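Local coordinates for Glyoxalase/Bleomycin resistance protein (Bacillus cereus ATCC 14579, PDB 1XQA) that is of unknown function but belongs to the glyoxalase/bleomycin resistance (vicinal oxygen chelate) superfamily, binds a magnesium ion and may be a metal-dependent enzyme, at residues D75-R80 and Y97-E102; V101-P104 and T108-V111; T28-R33 and V39-D44; V15-F20 and L48-G53. All coordinates share one frame; numbering follows the deposited sequence.

In the fold
The four contacts follow the two mixed sheets of the chain. Interactions 1 and 2 share strand 97-103 and meet through the backbone, Phe99 O lying 2.9 Å from Val111 N. Interactions 3 and 4 belong to the other sheet, where strands 37-41 and 47-52 are joined at Met40 N and Leu48 O, 2.8 Å apart. The two halves touch where Pro104 CD of interaction 2 packs on Phe20 CG of the helical segment 15-20, at 3.4 Å, whereas the centres of interactions 1 and 3 are about 23 Å apart. Interaction 2 holds Glu110, which with His63 forms the magnesium site; interactions 3 and 4 lie away from it.

Interaction 1: residues D75-R80 and Y97-E102; sequences DKINQR and YTFYVE
Tyr97 and Asp75 open the contact between strand 97-103 and helix 71-83, whose short segments run at 28° to each other with axes 9.8 Å apart. With CG anti to the backbone nitrogen (chi1 -176°), the tyrosine reaches out to the helix, and its OH donates a hydrogen bond to Asp75 OD1 at 2.5 Å. The acceptor oxygen lies at the ring edge, close to the ring plane, and uses the syn lone pair on the side of OD2, while the carboxylate stands steeply to the ring. Pro91 packs against both side chains.

Two residues on, Phe99 turns one ring face to Asn78, a placement set by its CG lying between the backbone nitrogen and the carbonyl carbon (chi1 72°). Asn78 covers that face: ND2 is 3.3 Å above the ring plane and over its centre, with the amide nearly upright on the ring, and CB makes a CH-pi contact at 4.0 Å from the centroid. The far end of the ring meets the helix itself, Phe99 CZ being 3.6 Å from Asn78 CA. At the ring edge Ile77 CG2 comes to 4.1 Å from Phe99 CZ. Val74 and Leu81 of the same helix also touch this ring.

The chemistry is thus divided between a polar end and an aromatic centre. The very short Tyr97-Asp75 bond is consistent with strong, charge-assisted pairing. The buried amide of Asn78 covers the ring with its nitrogen while ND2 is hydrogen-bonded to Glu89 O, a bond that satisfies the buried nitrogen and restrains the rotation of the amide.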
# COMPACT_ATOMS: atom_id res chain seq x y z
N ASP A 75 -0.93 1.05 17.61
CA ASP A 75 0.28 1.85 17.83
C ASP A 75 1.13 1.94 16.57
O ASP A 75 1.67 3.01 16.25
CB ASP A 75 1.12 1.25 18.98
CG ASP A 75 0.57 1.59 20.36
OD1 ASP A 75 -0.26 2.51 20.47
OD2 ASP A 75 1.01 0.94 21.35
N LYS A 76 1.27 0.81 15.87
CA LYS A 76 2.11 0.73 14.68
C LYS A 76 1.58 1.66 13.58
O LYS A 76 2.36 2.43 13.02
CB LYS A 76 2.23 -0.71 14.20
CG LYS A 76 3.52 -1.00 13.45
CD LYS A 76 3.92 -2.48 13.57
CE LYS A 76 3.43 -3.27 12.36
NZ LYS A 76 3.87 -4.71 12.35
N ILE A 77 0.28 1.58 13.27
CA ILE A 77 -0.31 2.45 12.24
C ILE A 77 -0.18 3.93 12.62
O ILE A 77 0.15 4.79 11.78
CB ILE A 77 -1.80 2.10 11.95
CG1 ILE A 77 -1.94 0.66 11.44
CG2 ILE A 77 -2.39 3.06 10.88
CD1 ILE A 77 -3.41 0.17 11.38
N ASN A 78 -0.47 4.24 13.88
CA ASN A 78 -0.26 5.58 14.43
C ASN A 78 1.17 6.08 14.22
O ASN A 78 1.39 7.18 13.71
CB ASN A 78 -0.56 5.54 15.94
CG ASN A 78 -0.62 6.91 16.56
OD1 ASN A 78 0.36 7.38 17.15
ND2 ASN A 78 -1.76 7.58 16.43
N GLN A 79 2.15 5.27 14.64
CA GLN A 79 3.57 5.61 14.52
C GLN A 79 3.96 5.84 13.06
O GLN A 79 4.62 6.83 12.73
CB GLN A 79 4.45 4.50 15.14
CG GLN A 79 5.96 4.68 14.93
CD GLN A 79 6.78 3.36 15.04
OE1 GLN A 79 6.24 2.27 15.30
NE2 GLN A 79 8.10 3.47 14.83
N ARG A 80 3.50 4.97 12.17
CA ARG A 80 3.86 5.09 10.76
C ARG A 80 3.23 6.31 10.11
O ARG A 80 3.89 7.01 9.34
CB ARG A 80 3.54 3.82 9.99
CG ARG A 80 4.42 2.66 10.42
CD ARG A 80 4.09 1.35 9.75
NE ARG A 80 4.96 0.30 10.31
CZ ARG A 80 5.06 -0.93 9.82
NH1 ARG A 80 4.34 -1.31 8.76
NH2 ARG A 80 5.88 -1.79 10.40
N TYR A 97 -9.32 1.37 22.37
CA TYR A 97 -8.06 2.07 22.22
C TYR A 97 -8.05 2.61 20.79
O TYR A 97 -7.99 1.84 19.84
CB TYR A 97 -6.92 1.09 22.49
CG TYR A 97 -5.51 1.64 22.48
CD1 TYR A 97 -5.09 2.54 23.45
CD2 TYR A 97 -4.59 1.21 21.53
CE1 TYR A 97 -3.79 3.02 23.47
CE2 TYR A 97 -3.29 1.68 21.54
CZ TYR A 97 -2.89 2.59 22.51
OH TYR A 97 -1.61 3.07 22.53
N THR A 98 -8.15 3.94 20.66
CA THR A 98 -8.59 4.61 19.42
C THR A 98 -7.78 5.86 19.07
O THR A 98 -7.43 6.65 19.94
CB THR A 98 -10.06 5.09 19.55
OG1 THR A 98 -10.86 4.06 20.15
CG2 THR A 98 -10.65 5.46 18.20
N PHE A 99 -7.54 6.07 17.78
CA PHE A 99 -7.17 7.40 17.31
C PHE A 99 -7.85 7.68 15.99
O PHE A 99 -8.41 6.78 15.36
CB PHE A 99 -5.65 7.56 17.19
CG PHE A 99 -5.03 6.81 16.03
CD1 PHE A 99 -4.87 7.42 14.80
CD2 PHE A 99 -4.59 5.50 16.20
CE1 PHE A 99 -4.29 6.75 13.74
CE2 PHE A 99 -4.00 4.81 15.14
CZ PHE A 99 -3.85 5.43 13.92
N TYR A 100 -7.80 8.94 15.59
CA TYR A 100 -8.39 9.36 14.34
C TYR A 100 -7.32 10.00 13.44
O TYR A 100 -6.33 10.54 13.94
CB TYR A 100 -9.54 10.34 14.57
CG TYR A 100 -10.61 9.77 15.47
CD1 TYR A 100 -11.69 9.10 14.94
CD2 TYR A 100 -10.49 9.86 16.86
CE1 TYR A 100 -12.67 8.56 15.76
CE2 TYR A 100 -11.46 9.32 17.70
CZ TYR A 100 -12.54 8.67 17.14
OH TYR A 100 -13.51 8.13 17.97
N VAL A 101 -7.57 9.96 12.14
CA VAL A 101 -6.71 10.63 11.18
C VAL A 101 -7.55 11.21 10.06
O VAL A 101 -8.48 10.57 9.57
CB VAL A 101 -5.61 9.67 10.63
CG1 VAL A 101 -6.21 8.45 9.93
CG2 VAL A 101 -4.59 10.43 9.71
N GLU A 102 -7.23 12.44 9.66
CA GLU A 102 -7.89 13.08 8.53
C GLU A 102 -7.23 12.57 7.28
O GLU A 102 -6.04 12.83 7.06
CB GLU A 102 -7.71 14.59 8.59
CG GLU A 102 -7.98 15.17 9.93
CD GLU A 102 -9.37 15.66 10.05
OE1 GLU A 102 -9.53 16.89 10.23
OE2 GLU A 102 -10.29 14.82 9.94

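Interaction 2: residues V101-P104 and T108-V111; sequences VEAP and TIEV
Val101 and Ile109 form an antiparallel hydrogen-bonded pair, tied by Ile109 N to Val101 O and Val101 N to Ile109 O, both 2.9 Å; Glu102 and Thr108 follow as a non-hydrogen-bonded pair, and the short strand segments run at 137° to each other. The bond given by Ile109 N is almost straight (175°).

Val101 and Ile109 lie side by side and point the same way, with Val101 CG1 4.0 Å from Ile109 CB. Ile109 also stretches out to Ala103, its CD1 reaching Ala103 CB at 3.9 Å; Phe25 and Phe20 of helix 14-25 pack on Ile109 and Ala103 respectively. On the face of Glu102 and Thr108 the interaction is polar. The glutamate chain bends at chi2 (-95°), bringing its carboxylate back across the strands, and Thr108 OG1 donates to Glu102 OE2 at 2.7 Å, approaching nearly in line with the C-O bond.

Such pairing is that of a beta hairpin, here made by strands 97-103 and 107-112. The second of these carries Glu110, which binds the magnesium ion together with His63, in keeping with the metal-bearing sheets of the vicinal oxygen chelate fold.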
# COMPACT_ATOMS: atom_id res chain seq x y z
N VAL A 101 -7.57 9.96 12.14
CA VAL A 101 -6.71 10.63 11.18
C VAL A 101 -7.55 11.21 10.06
O VAL A 101 -8.48 10.57 9.57
CB VAL A 101 -5.61 9.67 10.63
CG1 VAL A 101 -6.21 8.45 9.93
CG2 VAL A 101 -4.59 10.43 9.71
N GLU A 102 -7.23 12.44 9.66
CA GLU A 102 -7.89 13.08 8.53
C GLU A 102 -7.23 12.57 7.28
O GLU A 102 -6.04 12.83 7.06
CB GLU A 102 -7.71 14.59 8.59
CG GLU A 102 -7.98 15.17 9.93
CD GLU A 102 -9.37 15.66 10.05
OE1 GLU A 102 -9.53 16.89 10.23
OE2 GLU A 102 -10.29 14.82 9.94
N ALA A 103 -8.00 11.85 6.46
CA ALA A 103 -7.46 11.11 5.32
C ALA A 103 -7.45 11.93 4.05
O ALA A 103 -8.32 12.81 3.87
CB ALA A 103 -8.25 9.84 5.10
N PRO A 104 -6.48 11.66 3.15
CA PRO A 104 -6.52 12.21 1.80
C PRO A 104 -7.89 11.98 1.16
O PRO A 104 -8.46 10.89 1.30
CB PRO A 104 -5.43 11.42 1.07
CG PRO A 104 -4.40 11.16 2.14
CD PRO A 104 -5.26 10.85 3.37
N THR A 108 -12.57 11.44 7.65
CA THR A 108 -11.85 11.01 8.84
C THR A 108 -11.94 9.50 8.96
O THR A 108 -13.00 8.92 8.73
CB THR A 108 -12.46 11.67 10.08
OG1 THR A 108 -12.34 13.09 9.93
CG2 THR A 108 -11.77 11.21 11.38
N ILE A 109 -10.81 8.88 9.34
CA ILE A 109 -10.74 7.47 9.58
C ILE A 109 -10.47 7.24 11.07
O ILE A 109 -9.69 7.96 11.70
CB ILE A 109 -9.61 6.82 8.73
CG1 ILE A 109 -10.07 6.68 7.27
CG2 ILE A 109 -9.20 5.46 9.32
CD1 ILE A 109 -8.96 6.23 6.30
N GLU A 110 -11.14 6.25 11.62
CA GLU A 110 -10.87 5.81 12.99
C GLU A 110 -10.08 4.50 12.98
O GLU A 110 -10.37 3.58 12.21
CB GLU A 110 -12.22 5.59 13.68
CG GLU A 110 -12.16 4.99 15.05
CD GLU A 110 -13.51 4.43 15.47
OE1 GLU A 110 -14.33 4.12 14.58
OE2 GLU A 110 -13.74 4.27 16.68
N VAL A 111 -9.10 4.39 13.89
CA VAL A 111 -8.30 3.18 14.00
C VAL A 111 -8.39 2.78 15.46
O VAL A 111 -8.13 3.59 16.32
CB VAL A 111 -6.82 3.43 13.58
CG1 VAL A 111 -6.00 2.13 13.69
CG2 VAL A 111 -6.74 4.04 12.16

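Interaction 3: residues T28-R33 and V39-D44; sequences TCSGTR and VMRDND
Strands 28-33 and 37-41 run antiparallel; the axes of segments 28-33 and 39-41 lie at 148° and approach to 4.5 Å. Thr28 and Arg41 are a hydrogen-bonded pair, Thr28 N to Arg41 O measuring 3.0 Å and Arg41 N to Thr28 O 2.9 Å, and Cys29 faces Met40 as a non-hydrogen-bonded pair. Beyond them the register slips: Ser30 N gives a bond to Val39 O at 2.7 Å, while Val39 N bonds Gly31 O at 2.8 Å, so that two residues stand opposite one. This is a beta bulge, and Ser30, its first residue, departs from extended strand geometry with psi close to 0°.

Met40, a selenomethionine, folds back through successive bends at chi2 and chi3, laying its selenium alongside Cys29, with SE 3.8 Å from Cys29 CB. At the bulge Ser30 OG lies close against the side of Val39, 3.3 Å from CG1.

Arg18 of helix 14-25 packs over the face bearing Cys29 and Met40. Strand 47-52 flanks strand 37-41 on its other edge through backbone bonds between Met40 and Leu48. Strand 28-33 is an edge strand of this sheet within the chain, and Cys29 O there accepts a hydrogen bond from Arg18 NH2 of the second subunit.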
# COMPACT_ATOMS: atom_id res chain seq x y z
N THR A 28 -7.47 -3.20 -1.47
CA THR A 28 -7.10 -3.57 -2.84
C THR A 28 -8.08 -2.99 -3.86
O THR A 28 -9.29 -3.14 -3.70
CB THR A 28 -7.08 -5.11 -3.01
OG1 THR A 28 -6.18 -5.69 -2.06
CG2 THR A 28 -6.66 -5.53 -4.42
N CYS A 29 -7.56 -2.36 -4.92
CA CYS A 29 -8.40 -1.74 -5.94
C CYS A 29 -8.79 -2.76 -6.98
O CYS A 29 -7.93 -3.40 -7.61
CB CYS A 29 -7.68 -0.57 -6.61
SG CYS A 29 -8.71 0.29 -7.80
N SER A 30 -10.10 -2.92 -7.20
CA SER A 30 -10.56 -3.92 -8.16
C SER A 30 -11.03 -3.31 -9.49
O SER A 30 -11.39 -4.04 -10.41
CB SER A 30 -11.65 -4.79 -7.54
OG SER A 30 -12.72 -3.98 -7.10
N GLY A 31 -11.00 -1.99 -9.59
CA GLY A 31 -11.40 -1.33 -10.83
C GLY A 31 -11.45 0.16 -10.66
O GLY A 31 -11.57 0.67 -9.54
N THR A 32 -11.33 0.87 -11.78
CA THR A 32 -11.42 2.32 -11.82
C THR A 32 -12.23 2.77 -13.04
O THR A 32 -12.44 1.99 -13.98
CB THR A 32 -10.03 3.00 -11.89
OG1 THR A 32 -9.34 2.56 -13.07
CG2 THR A 32 -9.17 2.69 -10.65
N ARG A 33 -12.68 4.02 -13.01
CA ARG A 33 -13.13 4.72 -14.21
C ARG A 33 -12.38 6.05 -14.24
O ARG A 33 -12.72 6.99 -13.50
CB ARG A 33 -14.64 4.96 -14.20
CG ARG A 33 -15.20 5.37 -15.56
CD ARG A 33 -16.70 5.66 -15.49
NE ARG A 33 -17.00 7.10 -15.48
CZ ARG A 33 -17.05 7.87 -14.39
NH1 ARG A 33 -17.33 9.16 -14.52
NH2 ARG A 33 -16.82 7.36 -13.18
N VAL A 39 -12.89 1.26 -7.17
CA VAL A 39 -13.55 0.27 -6.33
C VAL A 39 -12.50 -0.37 -5.45
O VAL A 39 -11.58 -1.00 -5.97
CB VAL A 39 -14.24 -0.81 -7.17
CG1 VAL A 39 -14.99 -1.79 -6.27
CG2 VAL A 39 -15.18 -0.17 -8.15
N MSE A 40 -12.63 -0.17 -4.14
CA MSE A 40 -11.71 -0.75 -3.18
C MSE A 40 -12.40 -1.90 -2.44
O MSE A 40 -13.61 -1.87 -2.24
CB MSE A 40 -11.22 0.28 -2.16
CG MSE A 40 -10.85 1.67 -2.75
SE MSE A 40 -9.33 1.54 -3.97
CE MSE A 40 -8.01 0.69 -2.75
N ARG A 41 -11.61 -2.88 -2.02
CA ARG A 41 -12.09 -4.07 -1.30
C ARG A 41 -11.23 -4.28 -0.08
O ARG A 41 -10.03 -4.05 -0.14
CB ARG A 41 -11.95 -5.32 -2.16
CG ARG A 41 -12.72 -5.34 -3.46
CD ARG A 41 -12.55 -6.68 -4.14
NE ARG A 41 -13.01 -7.80 -3.32
CZ ARG A 41 -14.24 -8.28 -3.32
NH1 ARG A 41 -14.57 -9.31 -2.55
NH2 ARG A 41 -15.16 -7.74 -4.11
N ASP A 42 -11.83 -4.74 1.01
CA ASP A 42 -11.07 -5.21 2.15
C ASP A 42 -11.00 -6.73 2.12
O ASP A 42 -11.53 -7.36 1.21
CB ASP A 42 -11.62 -4.68 3.49
CG ASP A 42 -12.94 -5.33 3.92
OD1 ASP A 42 -13.47 -6.24 3.23
OD2 ASP A 42 -13.45 -4.92 4.98
N ASN A 43 -10.38 -7.32 3.13
CA ASN A 43 -10.17 -8.76 3.18
C ASN A 43 -11.44 -9.58 3.35
O ASN A 43 -11.48 -10.77 3.00
CB ASN A 43 -9.21 -9.07 4.32
CG ASN A 43 -8.48 -10.34 4.11
OD1 ASN A 43 -8.56 -11.27 4.93
ND2 ASN A 43 -7.77 -10.43 2.98
N ASP A 44 -12.49 -8.95 3.89
CA ASP A 44 -13.77 -9.60 4.16
C ASP A 44 -14.80 -9.39 3.06
O ASP A 44 -15.94 -9.79 3.19
CB ASP A 44 -14.36 -9.09 5.47
CG ASP A 44 -14.12 -10.03 6.64
OD1 ASP A 44 -14.23 -11.26 6.46
OD2 ASP A 44 -13.86 -9.52 7.75

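Interaction 4: residues V15-F20 and L48-G53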
# COMPACT_ATOMS: atom_id res chain seq x y z
N VAL A 15 -7.58 9.41 -6.50
CA VAL A 15 -6.21 8.90 -6.58
C VAL A 15 -5.52 8.95 -5.22
O VAL A 15 -4.91 7.98 -4.80
CB VAL A 15 -5.39 9.68 -7.64
CG1 VAL A 15 -3.96 9.21 -7.65
CG2 VAL A 15 -6.02 9.50 -9.02
N ALA A 16 -5.62 10.09 -4.55
CA ALA A 16 -4.98 10.30 -3.24
C ALA A 16 -5.61 9.42 -2.15
O ALA A 16 -4.87 8.86 -1.31
CB ALA A 16 -5.05 11.75 -2.83
N ALA A 17 -6.94 9.34 -2.14
CA ALA A 17 -7.65 8.49 -1.18
C ALA A 17 -7.28 7.03 -1.40
O ALA A 17 -6.98 6.33 -0.44
CB ALA A 17 -9.16 8.67 -1.27
N ARG A 18 -7.25 6.59 -2.66
CA ARG A 18 -6.87 5.20 -2.98
C ARG A 18 -5.48 4.82 -2.46
O ARG A 18 -5.30 3.78 -1.82
CB ARG A 18 -6.92 4.97 -4.48
CG ARG A 18 -6.40 3.61 -4.93
CD ARG A 18 -6.46 3.50 -6.42
NE ARG A 18 -5.73 2.33 -6.89
CZ ARG A 18 -5.53 2.03 -8.17
NH1 ARG A 18 -6.03 2.81 -9.14
NH2 ARG A 18 -4.86 0.93 -8.49
N GLU A 19 -4.50 5.66 -2.74
CA GLU A 19 -3.13 5.30 -2.42
C GLU A 19 -2.92 5.26 -0.90
O GLU A 19 -2.18 4.41 -0.40
CB GLU A 19 -2.14 6.20 -3.18
CG GLU A 19 -1.72 7.45 -2.47
CD GLU A 19 -0.94 8.41 -3.37
OE1 GLU A 19 -0.93 9.63 -3.04
OE2 GLU A 19 -0.37 7.97 -4.40
N PHE A 20 -3.59 6.15 -0.17
CA PHE A 20 -3.57 6.17 1.29
C PHE A 20 -4.18 4.88 1.86
O PHE A 20 -3.61 4.23 2.75
CB PHE A 20 -4.35 7.38 1.81
CG PHE A 20 -4.30 7.54 3.31
CD1 PHE A 20 -3.16 8.08 3.91
CD2 PHE A 20 -5.40 7.18 4.11
CE1 PHE A 20 -3.11 8.26 5.30
CE2 PHE A 20 -5.36 7.37 5.50
CZ PHE A 20 -4.20 7.91 6.09
N LEU A 48 -15.77 -0.66 -0.78
CA LEU A 48 -15.72 0.78 -0.59
C LEU A 48 -15.42 1.45 -1.91
O LEU A 48 -14.30 1.35 -2.41
CB LEU A 48 -14.61 1.13 0.42
CG LEU A 48 -14.30 2.63 0.60
CD1 LEU A 48 -15.45 3.31 1.28
CD2 LEU A 48 -13.01 2.82 1.41
N THR A 49 -16.41 2.11 -2.51
CA THR A 49 -16.13 2.83 -3.74
C THR A 49 -15.82 4.29 -3.44
O THR A 49 -16.45 4.93 -2.59
CB THR A 49 -17.28 2.69 -4.75
OG1 THR A 49 -18.52 3.00 -4.11
CG2 THR A 49 -17.38 1.28 -5.25
N LEU A 50 -14.80 4.81 -4.11
CA LEU A 50 -14.40 6.19 -3.94
C LEU A 50 -14.85 6.92 -5.17
O LEU A 50 -14.56 6.47 -6.27
CB LEU A 50 -12.87 6.27 -3.80
CG LEU A 50 -12.16 5.47 -2.71
CD1 LEU A 50 -10.67 5.44 -3.01
CD2 LEU A 50 -12.43 6.06 -1.31
N MSE A 51 -15.55 8.03 -5.00
CA MSE A 51 -16.13 8.73 -6.12
C MSE A 51 -15.79 10.21 -6.02
O MSE A 51 -16.05 10.85 -5.00
CB MSE A 51 -17.65 8.52 -6.16
CG MSE A 51 -18.34 9.24 -7.28
SE MSE A 51 -20.22 8.70 -7.49
CE MSE A 51 -20.00 6.81 -7.72
N LYS A 52 -15.19 10.76 -7.08
CA LYS A 52 -14.85 12.18 -7.09
C LYS A 52 -16.12 13.00 -6.96
O LYS A 52 -17.14 12.71 -7.61
CB LYS A 52 -14.15 12.58 -8.40
CG LYS A 52 -13.35 13.87 -8.28
CD LYS A 52 -12.97 14.40 -9.66
CE LYS A 52 -11.96 15.53 -9.57
NZ LYS A 52 -11.81 16.25 -10.89
N GLY A 53 -16.05 14.01 -6.11
CA GLY A 53 -17.14 14.97 -5.98
C GLY A 53 -16.61 16.38 -5.89
O GLY A 53 -15.41 16.60 -5.68
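Leu50 of strand 47-52 meets helix 14-25 at Ala17 and Arg18. Leu50 CB heads for the helix but stops short of it, 5.1 Å from Ala17 CB. The next atom is set anti to the carbonyl carbon (chi1 -56°), which sends the branch point across toward the helix surface; Leu50 CG is still 4.6 Å from Ala17 CB, and the touching is left to the two methyls.

CD1 does most of it. Leu50 CD1 rests against neighbouring residues of the helix, 4.0 Å from Ala17 CB and 4.1 Å from Arg18 CB, and also presses on the helix backbone, where it lies 3.6 Å from Arg18 N and 3.8 Å from Arg18 CA. Leu50 CD2 adds a looser contact, 4.2 Å from Ala17 CB. No hydrogen bond crosses between the segments, and the small alanine lets the leucine come close to the backbone.

Arg18 contributes only its base to this contact. Its extended chain carries the guanidinium away, to a salt bridge with Glu22 through NE and on toward the second subunit. Met40 and Leu21 also pack on Leu50, which is buried. Strand 6-11, helix 14-25 and strands 28-33, 37-41 and 47-52 form a beta-alpha-beta-beta-beta module, the repeating unit of the vicinal oxygen chelate fold, and here Leu50 of its last strand packs on its helix.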